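Local coordinates for Dot/Icm T4SS effector (PDB 6VVE), which is a Legionella effector kinase, delivered by the Dot/Icm type IV secretion system, that host inositol hexakisphosphate activates and that binds ADP and manganese, at residues Q116-L119 against G123-E126; I239-P242 against H248-D251. All coordinates share one frame; numbering follows the deposited sequence.

Following the chain from its N terminus, contact 1 comes first: 116-119, near the end of helix 102-121, meets 123-126, so that a tight turn closes where the helix gives way to the loop before strand 132-134. Contact 2 lies in the later connection, from the end of helix 231-239 to just before helix 253-262, where 239-242 and 248-251 close a short loop. The two follow in series, neither crossing nor enclosing the other, with nearest atoms about 16 Å apart. Helix 159-174 links them indirectly, since it touches side chains of both: Leu172 and Ala168 near contact 1, Ile162 and Gln159 near contact 2.

Contact 1: residues Q116-L119 against G123-E126; sequences QFFL and GIQE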
loop_
_atom_site.group_PDB
_atom_site.type_symbol
_atom_site.label_atom_id
_atom_site.label_comp_id
_atom_site.label_asym_id
_atom_site.label_seq_id
_atom_site.Cartn_x
_atom_site.Cartn_y
_atom_site.Cartn_z
ATOM N N GLN A 116 -4.562 7.294 -3.127
ATOM C CA GLN A 116 -5.886 6.696 -2.993
ATOM C C GLN A 116 -6.611 6.677 -4.335
ATOM O O GLN A 116 -7.250 5.678 -4.692
ATOM C CB GLN A 116 -6.702 7.464 -1.956
ATOM C CG GLN A 116 -7.998 6.775 -1.534
ATOM C CD GLN A 116 -7.773 5.738 -0.439
ATOM O OE1 GLN A 116 -7.019 4.785 -0.613
ATOM N NE2 GLN A 116 -8.415 5.939 0.699
ATOM N N PHE A 117 -6.519 7.769 -5.098
ATOM C CA PHE A 117 -7.161 7.795 -6.411
ATOM C C PHE A 117 -6.536 6.773 -7.354
ATOM O O PHE A 117 -7.242 6.110 -8.122
ATOM C CB PHE A 117 -7.083 9.195 -7.026
ATOM C CG PHE A 117 -8.210 10.097 -6.608
ATOM C CD1 PHE A 117 -9.444 10.015 -7.240
ATOM C CD2 PHE A 117 -8.042 11.014 -5.586
ATOM C CE1 PHE A 117 -10.489 10.839 -6.863
ATOM C CE2 PHE A 117 -9.085 11.832 -5.194
ATOM C CZ PHE A 117 -10.311 11.745 -5.832
ATOM N N PHE A 118 -5.209 6.635 -7.315
ATOM C CA PHE A 118 -4.560 5.579 -8.086
ATOM C C PHE A 118 -5.140 4.218 -7.720
ATOM O O PHE A 118 -5.494 3.423 -8.600
ATOM C CB PHE A 118 -3.049 5.596 -7.845
ATOM C CG PHE A 118 -2.328 4.429 -8.466
ATOM C CD1 PHE A 118 -2.232 3.212 -7.796
ATOM C CD2 PHE A 118 -1.751 4.545 -9.719
ATOM C CE1 PHE A 118 -1.587 2.139 -8.371
ATOM C CE2 PHE A 118 -1.094 3.467 -10.297
ATOM C CZ PHE A 118 -1.012 2.269 -9.622
ATOM N N LEU A 119 -5.252 3.938 -6.414
ATOM C CA LEU A 119 -5.786 2.655 -5.976
ATOM C C LEU A 119 -7.205 2.447 -6.487
ATOM O O LEU A 119 -7.544 1.356 -6.967
ATOM C CB LEU A 119 -5.746 2.558 -4.452
ATOM C CG LEU A 119 -4.372 2.547 -3.795
ATOM C CD1 LEU A 119 -4.518 2.512 -2.256
ATOM C CD2 LEU A 119 -3.538 1.385 -4.279
ATOM N N GLY A 123 -8.830 -0.472 -8.912
ATOM C CA GLY A 123 -9.663 -1.425 -8.196
ATOM C C GLY A 123 -8.934 -2.229 -7.143
ATOM O O GLY A 123 -9.201 -3.424 -6.991
ATOM N N ILE A 124 -8.018 -1.597 -6.405
ATOM C CA ILE A 124 -7.244 -2.294 -5.385
ATOM C C ILE A 124 -7.202 -1.492 -4.087
ATOM O O ILE A 124 -6.403 -1.787 -3.190
ATOM C CB ILE A 124 -5.816 -2.584 -5.883
ATOM C CG1 ILE A 124 -5.166 -1.304 -6.423
ATOM C CG2 ILE A 124 -5.829 -3.657 -6.956
ATOM C CD1 ILE A 124 -3.699 -1.450 -6.727
ATOM N N GLN A 125 -8.071 -0.483 -3.970
ATOM C CA GLN A 125 -8.077 0.333 -2.759
ATOM C C GLN A 125 -8.325 -0.509 -1.512
ATOM O O GLN A 125 -7.783 -0.211 -0.440
ATOM C CB GLN A 125 -9.139 1.433 -2.871
ATOM C CG GLN A 125 -9.200 2.349 -1.651
ATOM C CD GLN A 125 -10.235 3.452 -1.796
ATOM O OE1 GLN A 125 -10.759 3.706 -2.887
ATOM N NE2 GLN A 125 -10.541 4.111 -0.685
ATOM N N GLU A 126 -9.132 -1.562 -1.631
ATOM C CA GLU A 126 -9.522 -2.348 -0.467
ATOM C C GLU A 126 -8.341 -3.046 0.202
ATOM O O GLU A 126 -8.448 -3.419 1.373
ATOM C CB GLU A 126 -10.573 -3.393 -0.875
ATOM C CG GLU A 126 -10.092 -4.375 -1.945
ATOM C CD GLU A 126 -10.650 -4.074 -3.327
ATOM O OE1 GLU A 126 -10.759 -2.879 -3.690
ATOM O OE2 GLU A 126 -10.988 -5.039 -4.046
#
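Gln125 lays its side chain across that of Gln116 at about a right angle, with the two amide planes 32° apart. The closest atoms, NE2 of Gln116 and NE2 of Gln125, are 3.1 Å apart, but both are donors and form no hydrogen bond as modelled. Beside them the aliphatic CG of Gln125 lies 3.4 Å from OE1 of Gln116. Gln116 comes into range through a bend at chi2 (84°), whereas Gln125 is extended; a long, flexible chain suits both places. Deeper in, CB of Leu119 packs 3.6 Å from CA of Gln125, and CD2 of Leu119 meets CD1 of Ile124 at 3.7 Å. The branched apolar side chains of Leu119 and Ile124 suit this buried spot, where they cross nearly perpendicular. CD1 of Ile124 also reaches the Phe118 ring obliquely.

The backbone holds this packing in place. Ile124 N gives a nearly straight hydrogen bond (177°) to Leu119 O, 3.0 Å away. Gly123 makes the turn at positive phi, a conformation that a residue without a side chain adopts easily.

Further out, Leu172 of helix 159-174 touches Phe118 and Leu119, and Ala168 touches Ile124. Val49 and Met51 of strand 44-53 pack on Gln116, while Gln125 NE2 makes a weak hydrogen bond to Leu50 O. The backbone turn is a Schellman motif ending helix 102-121, with the side chains packed round it; that helix follows the first three strands of the kinase's five-stranded sheet in chain order and precedes the last two, 132-134 and 142-146.

Contact 2: residues I239-P242 against H248-D251; sequences IYPP and HRID
Pro241 sets CG of its pyrrolidine ring against the aliphatic base of Arg249, 3.5 Å from CG of the arginine. CB of Arg249 is also near, 4.1 Å from the same Pro241 CG, so the overlap is made by methylenes and not by the guanidinium group. With CG beside its own backbone N (chi1 -76°), the arginine presents that methylene to Pro241, and a bend at chi2 then turns the rest of the chain. Arginine suits this exposed place because its base can pack on a ring while its charge stays near the surface; its NH1 has a long, weak ion pair with Asp247.

One residue further on, Pro242 faces Ile250. CB of Pro242 lies 4.0 Å from CB of Ile250, and CG1 of Ile250 comes 3.8 Å from O of Pro242. That carbonyl is the polar centre of the contact: Ile250 N donates to Pro242 O at 2.8 Å, with an angle of 168° at the hydrogen and the donor tilted 32° from the carbonyl plane. CA of Arg249 adds a weaker CA-H...O contact to the same Pro242 O, 3.4 Å away. Proline fits at 242 because the contact asks only for its carbonyl, so the missing N-H costs nothing here, while the ring supplies an apolar CB to Ile250.

On the side leading back to helix 231-239, Tyr240 O bonds to Ser285 OG and Tyr240 OH to Lys155 O. Asp251, just before helix 253-262, pairs with Arg253 and caps a backbone N beyond the segment. Closure of the loop thus rests on backbone hydrogen bonding and apolar contact, with no charge pair between the two segments, and should depend little on the ionisation of their side chains.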
loop_
_atom_site.group_PDB
_atom_site.type_symbol
_atom_site.label_atom_id
_atom_site.label_comp_id
_atom_site.label_asym_id
_atom_site.label_seq_id
_atom_site.Cartn_x
_atom_site.Cartn_y
_atom_site.Cartn_z
ATOM N N ILE A 239 6.358 -16.412 1.591
ATOM C CA ILE A 239 5.246 -17.169 2.158
ATOM C C ILE A 239 5.090 -18.510 1.448
ATOM O O ILE A 239 4.780 -19.527 2.079
ATOM C CB ILE A 239 3.959 -16.329 2.083
ATOM C CG1 ILE A 239 4.152 -14.998 2.820
ATOM C CG2 ILE A 239 2.782 -17.084 2.655
ATOM C CD1 ILE A 239 2.960 -14.054 2.715
ATOM N N TYR A 240 5.245 -18.533 0.124
ATOM C CA TYR A 240 5.071 -19.747 -0.682
ATOM C C TYR A 240 6.326 -19.958 -1.511
ATOM O O TYR A 240 6.300 -19.866 -2.742
ATOM C CB TYR A 240 3.836 -19.652 -1.585
ATOM C CG TYR A 240 2.559 -19.374 -0.839
ATOM C CD1 TYR A 240 2.018 -20.320 0.034
ATOM C CD2 TYR A 240 1.885 -18.170 -1.002
ATOM C CE1 TYR A 240 0.853 -20.065 0.728
ATOM C CE2 TYR A 240 0.713 -17.906 -0.314
ATOM C CZ TYR A 240 0.198 -18.855 0.547
ATOM O OH TYR A 240 -0.959 -18.592 1.234
ATOM N N PRO A 241 7.445 -20.253 -0.862
ATOM C CA PRO A 241 8.710 -20.455 -1.595
ATOM C C PRO A 241 8.592 -21.614 -2.570
ATOM O O PRO A 241 7.716 -22.480 -2.414
ATOM C CB PRO A 241 9.721 -20.767 -0.480
ATOM C CG PRO A 241 8.874 -21.266 0.682
ATOM C CD PRO A 241 7.600 -20.465 0.593
ATOM N N PRO A 242 9.445 -21.661 -3.587
ATOM C CA PRO A 242 9.430 -22.810 -4.501
ATOM C C PRO A 242 9.824 -24.094 -3.783
ATOM O O PRO A 242 10.567 -24.085 -2.801
ATOM C CB PRO A 242 10.466 -22.441 -5.572
ATOM C CG PRO A 242 10.743 -20.972 -5.384
ATOM C CD PRO A 242 10.489 -20.683 -3.929
ATOM N N HIS A 248 11.473 -29.758 -0.415
ATOM C CA HIS A 248 12.394 -28.885 0.304
ATOM C C HIS A 248 12.413 -27.510 -0.345
ATOM O O HIS A 248 12.510 -27.398 -1.571
ATOM C CB HIS A 248 13.795 -29.496 0.340
ATOM C CG HIS A 248 13.892 -30.702 1.223
ATOM N ND1 HIS A 248 14.895 -31.639 1.103
ATOM C CD2 HIS A 248 13.104 -31.126 2.241
ATOM C CE1 HIS A 248 14.722 -32.586 2.007
ATOM N NE2 HIS A 248 13.640 -32.301 2.709
ATOM N N ARG A 249 12.319 -26.472 0.483
ATOM C CA ARG A 249 12.129 -25.120 -0.011
ATOM C C ARG A 249 13.404 -24.591 -0.657
ATOM O O ARG A 249 14.507 -24.741 -0.127
ATOM C CB ARG A 249 11.695 -24.206 1.135
ATOM C CG ARG A 249 10.236 -24.352 1.553
ATOM C CD ARG A 249 9.911 -25.759 2.013
ATOM N NE ARG A 249 8.595 -25.841 2.644
ATOM C CZ ARG A 249 8.074 -26.957 3.150
ATOM N NH1 ARG A 249 8.750 -28.100 3.093
ATOM N NH2 ARG A 249 6.871 -26.932 3.711
ATOM N N ILE A 250 13.238 -23.969 -1.820
ATOM C CA ILE A 250 14.344 -23.418 -2.590
ATOM C C ILE A 250 14.604 -21.991 -2.129
ATOM O O ILE A 250 13.669 -21.225 -1.871
ATOM C CB ILE A 250 14.035 -23.463 -4.102
ATOM C CG1 ILE A 250 13.839 -24.918 -4.567
ATOM C CG2 ILE A 250 15.134 -22.786 -4.901
ATOM C CD1 ILE A 250 14.976 -25.844 -4.212
ATOM N N ASP A 251 15.880 -21.619 -2.043
ATOM C CA ASP A 251 16.247 -20.256 -1.668
ATOM C C ASP A 251 16.163 -19.387 -2.917
ATOM O O ASP A 251 17.148 -19.189 -3.633
ATOM C CB ASP A 251 17.637 -20.202 -1.048
ATOM C CG ASP A 251 17.922 -18.844 -0.388
ATOM O OD1 ASP A 251 17.056 -17.953 -0.505
ATOM O OD2 ASP A 251 18.989 -18.685 0.249
#